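Local coordinates for protein SusD homolog (Bacteroides thetaiotaomicron VPI-5482, PDB 3IV0) that has no experimentally established function but, as a SusD homolog of the outer membrane, probably binds glycans at the cell surface for uptake across that membrane, at residues 366-371 against 420-425; 245-250 against 393-398; 341-346 against 424-429. One frame throughout, in Å; residues are numbered along the deposited sequence.

Contact 1. Residues 366-371 against 420-425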
loop_
_atom_site.group_PDB
_atom_site.type_symbol
_atom_site.label_atom_id
_atom_site.label_comp_id
_atom_site.label_asym_id
_atom_site.label_seq_id
_atom_site.Cartn_x
_atom_site.Cartn_y
_atom_site.Cartn_z
ATOM N N ARG A 366 0.999 -4.628 6.889
ATOM C CA ARG A 366 1.519 -5.613 7.832
ATOM C C ARG A 366 1.489 -5.105 9.266
ATOM O O ARG A 366 1.202 -3.920 9.531
ATOM C CB ARG A 366 2.892 -6.123 7.460
ATOM C CG ARG A 366 3.960 -5.095 7.489
ATOM C CD ARG A 366 5.321 -5.753 7.173
ATOM N NE ARG A 366 6.341 -4.744 6.898
ATOM C CZ ARG A 366 7.294 -4.375 7.755
ATOM N NH1 ARG A 366 7.387 -4.872 8.964
ATOM N NH2 ARG A 366 8.177 -3.477 7.372
ATOM N N TYR A 367 1.719 -6.000 10.211
ATOM C CA TYR A 367 1.425 -5.731 11.610
ATOM C C TYR A 367 2.258 -4.584 12.168
ATOM O O TYR A 367 1.731 -3.776 12.921
ATOM C CB TYR A 367 1.576 -7.023 12.387
ATOM C CG TYR A 367 1.130 -7.011 13.826
ATOM C CD1 TYR A 367 -0.115 -6.532 14.227
ATOM C CD2 TYR A 367 1.935 -7.581 14.794
ATOM C CE1 TYR A 367 -0.490 -6.567 15.572
ATOM C CE2 TYR A 367 1.540 -7.670 16.122
ATOM C CZ TYR A 367 0.361 -7.129 16.495
ATOM O OH TYR A 367 -0.022 -7.208 17.816
ATOM N N ALA A 368 3.524 -4.436 11.784
ATOM C CA ALA A 368 4.311 -3.318 12.297
ATOM C C ALA A 368 3.697 -2.007 11.858
ATOM O O ALA A 368 3.669 -1.034 12.624
ATOM C CB ALA A 368 5.787 -3.378 11.813
ATOM N N GLY A 369 3.263 -1.942 10.599
ATOM C CA GLY A 369 2.589 -0.740 10.095
ATOM C C GLY A 369 1.356 -0.393 10.893
ATOM O O GLY A 369 1.155 0.776 11.259
ATOM N N ALA A 370 0.504 -1.375 11.140
ATOM C CA ALA A 370 -0.733 -1.160 11.859
ATOM C C ALA A 370 -0.496 -0.719 13.294
ATOM O O ALA A 370 -1.170 0.183 13.762
ATOM C CB ALA A 370 -1.587 -2.412 11.811
ATOM N N LEU A 371 0.532 -1.262 13.928
ATOM C CA LEU A 371 0.864 -0.814 15.279
ATOM C C LEU A 371 1.262 0.647 15.258
ATOM O O LEU A 371 0.972 1.383 16.187
ATOM C CB LEU A 371 2.005 -1.679 15.867
ATOM C CG LEU A 371 1.657 -3.118 16.135
ATOM C CD1 LEU A 371 2.915 -3.863 16.608
ATOM C CD2 LEU A 371 0.507 -3.234 17.166
ATOM N N CYS A 420 8.592 5.748 8.202
ATOM C CA CYS A 420 9.461 5.899 7.050
ATOM C C CYS A 420 10.598 4.894 7.064
ATOM O O CYS A 420 10.974 4.357 6.027
ATOM C CB CYS A 420 10.002 7.316 6.996
ATOM S SG CYS A 420 8.801 8.608 6.617
ATOM N N ARG A 421 11.169 4.627 8.232
ATOM C CA ARG A 421 12.230 3.617 8.335
ATOM C C ARG A 421 11.683 2.218 8.126
ATOM O O ARG A 421 12.227 1.421 7.345
ATOM C CB ARG A 421 12.866 3.640 9.719
ATOM C CG ARG A 421 13.816 4.805 9.985
ATOM C CD ARG A 421 14.403 4.696 11.400
ATOM N NE ARG A 421 13.533 5.195 12.439
ATOM C CZ ARG A 421 13.410 6.469 12.769
ATOM N NH1 ARG A 421 14.138 7.385 12.159
ATOM N NH2 ARG A 421 12.575 6.826 13.718
ATOM N N GLU A 422 10.612 1.888 8.839
ATOM C CA GLU A 422 10.102 0.531 8.872
ATOM C C GLU A 422 9.518 0.081 7.535
ATOM O O GLU A 422 9.705 -1.069 7.133
ATOM C CB GLU A 422 9.044 0.410 9.956
ATOM C CG GLU A 422 8.468 -0.962 10.127
ATOM C CD GLU A 422 9.471 -1.981 10.588
ATOM O OE1 GLU A 422 10.511 -1.623 11.207
ATOM O OE2 GLU A 422 9.260 -3.192 10.368
ATOM N N LEU A 423 8.860 0.998 6.823
ATOM C CA LEU A 423 8.085 0.631 5.647
ATOM C C LEU A 423 8.688 1.021 4.328
ATOM O O LEU A 423 8.059 0.876 3.281
ATOM C CB LEU A 423 6.679 1.183 5.756
ATOM C CG LEU A 423 5.891 0.776 6.996
ATOM C CD1 LEU A 423 4.540 1.517 7.092
ATOM C CD2 LEU A 423 5.635 -0.746 7.089
ATOM N N ILE A 424 9.957 1.400 4.337
ATOM C CA ILE A 424 10.596 1.791 3.104
ATOM C C ILE A 424 10.468 0.697 2.060
ATOM O O ILE A 424 10.740 -0.461 2.318
ATOM C CB ILE A 424 12.092 2.198 3.350
ATOM C CG1 ILE A 424 12.653 2.784 2.044
ATOM C CG2 ILE A 424 12.948 1.032 3.899
ATOM C CD1 ILE A 424 14.007 3.516 2.239
ATOM N N GLY A 425 10.045 1.092 0.866
ATOM C CA GLY A 425 9.901 0.149 -0.240
ATOM C C GLY A 425 8.588 -0.611 -0.284
ATOM O O GLY A 425 8.422 -1.443 -1.165
#
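Glu422 OE2 is gripped by three arginine nitrogens: NH1 and NH2 of Arg366 and, from helix 385-398, NH2 of Arg398. Arg366 comes end-on, with both terminal nitrogens converging on this one oxygen. The shorter and straighter bond runs from Arg366 NH1 to Glu422 OE2 at 2.9 Å, bends to 153° at the hydrogen, and uses the anti lone pair. From Arg366 NH2 to Glu422 OE2 it is 3.2 Å, and this donor stands above the carboxylate plane. The oxygen nevertheless lies close to the guanidinium plane, although the two flat groups are turned 58° apart. Arg366 gets there with CG wedged between its backbone N and carbonyl carbon (chi1 64°) and the chain extended on to NE; Glu422 meets it with a bend at chi2.

Aliphatic groups pack around the charged pair. Leu423 lays CD2 over one face of the guanidinium, 3.7 Å from Arg366 NH2, while Leu423 CD1 reaches 4.2 Å from Gly369 CA. Ala368 CB touches the carboxylate, 3.8 Å from Glu422 OE2.

Each charge has further partners: Arg366 NH2 holds Glu426 OE2, Arg366 NH1 holds Glu263 OE2, and Glu422 OE1 pairs with Arg319. An alanine at Arg366 would remove two of the three donors at Glu422 OE2, and would probably leave this buried cluster of carboxylates short of the positive charge that balances it. The surrounding charges would also be expected to keep Glu422 ionised. Arg366 sits at the N-cap position of helix 367-381 and Glu422 ends helix 408-422, so the arrangement is a buried arginine-glutamate network joining the start of one helix to the end of another within the mainly helical SusD-family fold.

Contact 2. Residues 245-250 against 393-398; sequences YSLLDI and NRVRNR
Leu247 lies across the last turns of helix 385-398, its CD1 over the backbone, 3.5 Å from Arg394 O. With CG anti to its own carbonyl carbon (chi1 -63°), this leucine turns its branches toward the helix: CD1 also comes up to Arg394 CB and, more loosely, Val395 CG2, while CD2 stays near the guanidinium of Arg398. Tyr367 and Ala368 of helix 367-381 touch the same leucine.

Arg398 makes the polar link. Its chain leaves with CG anti to the backbone N and then folds at chi2 and chi3, the former (-94°) well off a staggered position, so that it curls round the Leu248 carbonyl. Arg398 CG and Leu248 O are only 3.2 Å apart, a tight fit. From Arg398 NH1 to Leu248 O the hydrogen bond is 2.8 Å and nearly straight (164°); it lies in the guanidinium plane and lands on a carbonyl lone pair. Leu248 N is hydrogen-bonded to Glu263 OE1, which also forms a salt bridge with Arg398 NH1.

Further along, Ile250 crosses Arg398 at about a right angle, its CD1 3.8 Å from Arg398 CD. Ile250 CB presses to 3.4 Å from Arg398 O. That carbonyl, in the last turn of the helix, is met by water 2, which gives its proton to Arg398 O and accepts from Ile250 N at 2.9 Å. Water 1 accepts from Leu247 N and only weakly from Arg394, whose charge is chiefly paired with Glu239. This is a loop without regular structure docked on the C-terminal turn of a helix, fixed by an arginine-to-carbonyl bond and a water bridge, and it fastens the lead-in to helix 253-258 onto the SusD-family helices.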
loop_
_atom_site.group_PDB
_atom_site.type_symbol
_atom_site.label_atom_id
_atom_site.label_comp_id
_atom_site.label_asym_id
_atom_site.label_seq_id
_atom_site.Cartn_x
_atom_site.Cartn_y
_atom_site.Cartn_z
ATOM N N TYR A 245 -1.137 -12.694 15.063
ATOM C CA TYR A 245 -0.172 -11.807 14.464
ATOM C C TYR A 245 1.010 -11.613 15.391
ATOM O O TYR A 245 0.865 -11.521 16.602
ATOM C CB TYR A 245 -0.801 -10.438 14.155
ATOM C CG TYR A 245 -2.100 -10.519 13.389
ATOM C CD1 TYR A 245 -2.275 -11.424 12.348
ATOM C CD2 TYR A 245 -3.151 -9.688 13.698
ATOM C CE1 TYR A 245 -3.475 -11.517 11.674
ATOM C CE2 TYR A 245 -4.363 -9.769 13.016
ATOM C CZ TYR A 245 -4.519 -10.694 12.011
ATOM O OH TYR A 245 -5.749 -10.750 11.372
ATOM N N SER A 246 2.190 -11.500 14.812
ATOM C CA SER A 246 3.371 -11.191 15.593
ATOM C C SER A 246 4.384 -10.450 14.739
ATOM O O SER A 246 4.309 -10.460 13.505
ATOM C CB SER A 246 3.969 -12.444 16.200
ATOM O OG SER A 246 4.227 -13.360 15.198
ATOM N N LEU A 247 5.314 -9.789 15.397
ATOM C CA LEU A 247 6.456 -9.201 14.729
ATOM C C LEU A 247 7.589 -10.222 14.620
ATOM O O LEU A 247 8.085 -10.689 15.651
ATOM C CB LEU A 247 6.934 -7.990 15.513
ATOM C CG LEU A 247 5.961 -6.820 15.630
ATOM C CD1 LEU A 247 6.634 -5.669 16.404
ATOM C CD2 LEU A 247 5.493 -6.356 14.295
ATOM N N LEU A 248 8.012 -10.574 13.424
ATOM C CA LEU A 248 9.115 -11.533 13.294
ATOM C C LEU A 248 10.443 -10.902 13.684
ATOM O O LEU A 248 10.634 -9.678 13.657
ATOM C CB LEU A 248 9.215 -12.036 11.861
ATOM C CG LEU A 248 8.292 -13.205 11.474
ATOM C CD1 LEU A 248 6.792 -12.864 11.506
ATOM C CD2 LEU A 248 8.698 -13.763 10.075
ATOM N N ASP A 249 11.387 -11.736 14.088
ATOM C CA ASP A 249 12.733 -11.246 14.334
ATOM C C ASP A 249 13.253 -10.524 13.112
ATOM O O ASP A 249 12.987 -10.913 11.987
ATOM C CB ASP A 249 13.669 -12.403 14.685
ATOM C CG ASP A 249 13.428 -12.952 16.073
ATOM O OD1 ASP A 249 12.608 -12.380 16.814
ATOM O OD2 ASP A 249 14.073 -13.968 16.427
ATOM N N ILE A 250 14.000 -9.452 13.328
ATOM C CA ILE A 250 14.524 -8.680 12.224
ATOM C C ILE A 250 15.460 -9.473 11.328
ATOM O O ILE A 250 15.543 -9.211 10.130
ATOM C CB ILE A 250 15.168 -7.363 12.725
ATOM C CG1 ILE A 250 15.351 -6.361 11.573
ATOM C CG2 ILE A 250 16.486 -7.646 13.472
ATOM C CD1 ILE A 250 14.036 -5.707 11.041
ATOM N N ASN A 393 7.468 1.343 20.571
ATOM C CA ASN A 393 8.641 0.596 21.029
ATOM C C ASN A 393 8.626 -0.876 20.702
ATOM O O ASN A 393 9.669 -1.512 20.660
ATOM C CB ASN A 393 8.865 0.866 22.514
ATOM C CG ASN A 393 9.441 2.230 22.751
ATOM O OD1 ASN A 393 10.179 2.746 21.920
ATOM N ND2 ASN A 393 9.132 2.844 23.909
ATOM N N ARG A 394 7.467 -1.434 20.417
ATOM C CA ARG A 394 7.465 -2.798 19.903
ATOM C C ARG A 394 8.192 -2.890 18.574
ATOM O O ARG A 394 8.940 -3.835 18.331
ATOM C CB ARG A 394 6.048 -3.322 19.795
ATOM C CG ARG A 394 5.456 -3.623 21.185
ATOM C CD ARG A 394 4.022 -3.949 21.139
ATOM N NE ARG A 394 3.768 -5.176 20.412
ATOM C CZ ARG A 394 2.538 -5.553 20.067
ATOM N NH1 ARG A 394 1.524 -4.797 20.415
ATOM N NH2 ARG A 394 2.348 -6.670 19.398
ATOM N N VAL A 395 8.020 -1.872 17.748
ATOM C CA VAL A 395 8.701 -1.810 16.466
ATOM C C VAL A 395 10.180 -1.433 16.645
ATOM O O VAL A 395 11.047 -2.049 16.028
ATOM C CB VAL A 395 7.977 -0.854 15.521
ATOM C CG1 VAL A 395 8.728 -0.721 14.192
ATOM C CG2 VAL A 395 6.513 -1.354 15.300
ATOM N N ARG A 396 10.436 -0.461 17.519
ATOM C CA ARG A 396 11.824 -0.075 17.802
ATOM C C ARG A 396 12.601 -1.268 18.346
ATOM O O ARG A 396 13.726 -1.526 17.935
ATOM C CB ARG A 396 11.877 1.042 18.833
ATOM C CG ARG A 396 11.202 2.343 18.481
ATOM C CD ARG A 396 11.981 3.134 17.483
ATOM N NE ARG A 396 13.235 3.646 18.068
ATOM C CZ ARG A 396 14.097 4.392 17.400
ATOM N NH1 ARG A 396 13.933 4.674 16.117
ATOM N NH2 ARG A 396 15.201 4.815 18.003
ATOM N N ASN A 397 12.015 -1.981 19.303
ATOM C CA ASN A 397 12.708 -3.107 19.920
ATOM C C ASN A 397 12.982 -4.218 18.907
ATOM O O ASN A 397 14.046 -4.825 18.920
ATOM C CB ASN A 397 11.955 -3.655 21.126
ATOM C CG ASN A 397 12.092 -2.792 22.388
ATOM O OD1 ASN A 397 11.135 -2.664 23.167
ATOM N ND2 ASN A 397 13.265 -2.239 22.615
ATOM N N ARG A 398 12.048 -4.477 17.993
ATOM C CA ARG A 398 12.285 -5.505 16.991
ATOM C C ARG A 398 13.480 -5.133 16.108
ATOM O O ARG A 398 14.246 -6.013 15.706
ATOM C CB ARG A 398 11.005 -5.751 16.153
ATOM C CG ARG A 398 11.130 -6.925 15.237
ATOM C CD ARG A 398 11.571 -6.596 13.845
ATOM N NE ARG A 398 10.570 -5.804 13.127
ATOM C CZ ARG A 398 9.475 -6.290 12.560
ATOM N NH1 ARG A 398 9.193 -7.575 12.601
ATOM N NH2 ARG A 398 8.646 -5.469 11.955
HETATM O O HOH W 1 4.637 -9.026 18.299
HETATM O O HOH W 2 14.235 -8.697 16.152
#

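Contact 3. Residues 341-346 against 424-429; sequences IKKFWN and IGEGHY
Lys343 points its CB at the loop 424-429 and sets CG anti to the backbone N (chi1 175°), from where the chain runs fully extended. CG rests on one face of its neighbour's ring, 3.8 Å above the plane of Phe344 and offset toward the rim. Next, Lys343 CD passes 3.6 Å from Ile424 O, with Ile424 CG2 also alongside. CE slips in beside the Glu426 carboxylate, and NZ closes the line with a salt bridge: Lys343 NZ to Glu426 OE2 is 2.7 Å, on the anti lone pair. The same nitrogen gives a second hydrogen bond, Lys343 NZ to Ile424 O at 2.8 Å, in the carbonyl plane and on a lone pair. A third goes to Glu422 O, so three oxygens hold the ammonium, and Trp323 adds a cation-pi contact.

Lys343 and Phe344 are the central residues of a type I beta turn from Lys342 to Trp345. The turn thus presents a lysine and a ring together to the loop that follows helix 408-422 in the SusD-family part of the chain.

Phe344 comes in edge first. Its CZ is 3.4 Å from Ile424 O, and Glu426 CG lies in the ring plane at that edge, 3.8 Å from Phe344 CZ. Phe257 of helix 253-258 meets the ring edge-to-face. At the backbone angles of Gly425 (phi 85°, psi 3°) a CB would press on the carbonyl oxygen of Ile424, and it would also run into Phe344 CE2, which lies 3.9 Å from Gly425 CA.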
loop_
_atom_site.group_PDB
_atom_site.type_symbol
_atom_site.label_atom_id
_atom_site.label_comp_id
_atom_site.label_asym_id
_atom_site.label_seq_id
_atom_site.Cartn_x
_atom_site.Cartn_y
_atom_site.Cartn_z
ATOM N N ILE A 341 19.515 -1.726 -2.062
ATOM C CA ILE A 341 18.724 -2.048 -0.888
ATOM C C ILE A 341 18.388 -3.529 -0.945
ATOM O O ILE A 341 17.877 -3.985 -1.971
ATOM C CB ILE A 341 17.435 -1.204 -0.896
ATOM C CG1 ILE A 341 17.815 0.258 -0.708
ATOM C CG2 ILE A 341 16.467 -1.693 0.166
ATOM C CD1 ILE A 341 16.650 1.250 -0.898
ATOM N N LYS A 342 18.688 -4.269 0.110
ATOM C CA LYS A 342 18.576 -5.715 0.138
ATOM C C LYS A 342 17.448 -6.247 1.051
ATOM O O LYS A 342 17.250 -7.445 1.223
ATOM C CB LYS A 342 19.915 -6.331 0.553
ATOM C CG LYS A 342 20.330 -6.014 1.920
ATOM C CD LYS A 342 21.710 -6.669 2.208
ATOM C CE LYS A 342 22.199 -6.350 3.601
ATOM N NZ LYS A 342 23.548 -6.920 3.834
ATOM N N LYS A 343 16.659 -5.303 1.543
ATOM C CA LYS A 343 15.538 -5.573 2.455
ATOM C C LYS A 343 14.632 -6.698 1.973
ATOM O O LYS A 343 14.218 -7.518 2.752
ATOM C CB LYS A 343 14.692 -4.295 2.598
ATOM C CG LYS A 343 13.410 -4.447 3.421
ATOM C CD LYS A 343 12.729 -3.125 3.636
ATOM C CE LYS A 343 11.384 -3.325 4.328
ATOM N NZ LYS A 343 10.673 -2.044 4.570
ATOM N N PHE A 344 14.318 -6.723 0.682
ATOM C CA PHE A 344 13.298 -7.638 0.171
ATOM C C PHE A 344 13.852 -8.892 -0.481
ATOM O O PHE A 344 13.116 -9.624 -1.134
ATOM C CB PHE A 344 12.436 -6.893 -0.844
ATOM C CG PHE A 344 11.704 -5.708 -0.260
ATOM C CD1 PHE A 344 10.490 -5.876 0.347
ATOM C CD2 PHE A 344 12.239 -4.444 -0.320
ATOM C CE1 PHE A 344 9.846 -4.798 0.931
ATOM C CE2 PHE A 344 11.605 -3.355 0.228
ATOM C CZ PHE A 344 10.402 -3.524 0.860
ATOM N N TRP A 345 15.169 -9.106 -0.437
ATOM C CA TRP A 345 15.728 -10.188 -1.248
ATOM C C TRP A 345 15.153 -11.556 -0.921
ATOM O O TRP A 345 15.240 -12.053 0.187
ATOM C CB TRP A 345 17.251 -10.202 -1.189
ATOM C CG TRP A 345 17.879 -9.075 -1.918
ATOM C CD1 TRP A 345 17.257 -8.113 -2.642
ATOM C CD2 TRP A 345 19.277 -8.829 -2.029
ATOM N NE1 TRP A 345 18.175 -7.249 -3.170
ATOM C CE2 TRP A 345 19.432 -7.674 -2.818
ATOM C CE3 TRP A 345 20.407 -9.478 -1.541
ATOM C CZ2 TRP A 345 20.696 -7.129 -3.115
ATOM C CZ3 TRP A 345 21.664 -8.944 -1.841
ATOM C CH2 TRP A 345 21.794 -7.797 -2.622
ATOM N N ASN A 346 14.560 -12.121 -1.952
ATOM C CA ASN A 346 14.089 -13.495 -2.048
ATOM C C ASN A 346 14.247 -13.809 -3.526
ATOM O O ASN A 346 13.344 -13.664 -4.349
ATOM C CB ASN A 346 12.644 -13.613 -1.611
ATOM C CG ASN A 346 12.519 -13.871 -0.124
ATOM O OD1 ASN A 346 13.081 -14.858 0.381
ATOM N ND2 ASN A 346 11.846 -12.968 0.596
ATOM N N ILE A 424 9.957 1.400 4.337
ATOM C CA ILE A 424 10.596 1.791 3.104
ATOM C C ILE A 424 10.468 0.697 2.060
ATOM O O ILE A 424 10.740 -0.461 2.318
ATOM C CB ILE A 424 12.092 2.198 3.350
ATOM C CG1 ILE A 424 12.653 2.784 2.044
ATOM C CG2 ILE A 424 12.948 1.032 3.899
ATOM C CD1 ILE A 424 14.007 3.516 2.239
ATOM N N GLY A 425 10.045 1.092 0.866
ATOM C CA GLY A 425 9.901 0.149 -0.240
ATOM C C GLY A 425 8.588 -0.611 -0.284
ATOM O O GLY A 425 8.422 -1.443 -1.165
ATOM N N GLU A 426 7.650 -0.326 0.636
ATOM C CA GLU A 426 6.378 -1.041 0.703
ATOM C C GLU A 426 5.194 -0.218 0.188
ATOM O O GLU A 426 4.048 -0.645 0.333
ATOM C CB GLU A 426 6.117 -1.552 2.127
ATOM C CG GLU A 426 7.180 -2.576 2.571
ATOM C CD GLU A 426 7.065 -2.956 4.014
ATOM O OE1 GLU A 426 6.012 -3.486 4.428
ATOM O OE2 GLU A 426 8.031 -2.756 4.776
ATOM N N GLY A 427 5.430 0.941 -0.383
ATOM C CA GLY A 427 4.375 1.696 -1.044
ATOM C C GLY A 427 3.592 2.635 -0.161
ATOM O O GLY A 427 2.493 3.041 -0.557
ATOM N N HIS A 428 4.134 3.000 0.988
ATOM C CA HIS A 428 3.492 3.892 1.928
ATOM C C HIS A 428 4.036 5.311 1.948
ATOM O O HIS A 428 3.333 6.195 2.374
ATOM C CB HIS A 428 3.551 3.316 3.339
ATOM C CG HIS A 428 2.729 2.089 3.511
ATOM N ND1 HIS A 428 1.355 2.155 3.633
ATOM C CD2 HIS A 428 3.067 0.782 3.500
ATOM C CE1 HIS A 428 0.892 0.913 3.732
ATOM N NE2 HIS A 428 1.902 0.070 3.667
ATOM N N TYR A 429 5.284 5.523 1.570
ATOM C CA TYR A 429 5.953 6.791 1.731
ATOM C C TYR A 429 5.142 7.972 1.244
ATOM O O TYR A 429 4.835 8.902 2.008
ATOM C CB TYR A 429 7.296 6.726 1.013
ATOM C CG TYR A 429 7.964 8.073 0.852
ATOM C CD1 TYR A 429 8.578 8.707 1.932
ATOM C CD2 TYR A 429 8.010 8.676 -0.391
ATOM C CE1 TYR A 429 9.200 9.976 1.743
ATOM C CE2 TYR A 429 8.599 9.927 -0.585
ATOM C CZ TYR A 429 9.222 10.536 0.462
ATOM O OH TYR A 429 9.799 11.786 0.192
#

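How the contacts relate
From the N terminus, the chain first passes the loop 245-250, then the turn 341-346, the start of helix 367-381, the end of helix 385-398, and finally the end of helix 408-422 with the loop after it. Contact 2 closes the longest loop, back from 393-398 to 245-250. It crosses the other two, because 341-346 and 366-371 fall inside its span while their partners come after it. Contacts 1 and 3 share Ile424 and Gly425, tying the start of helix 367-381 and the turn 341-346 to this last region, and the loop of contact 1 lies within that of contact 3. Charged side chains join contact 1 to both others, whereas contacts 2 and 3 do not touch, their centres about 17 Å apart.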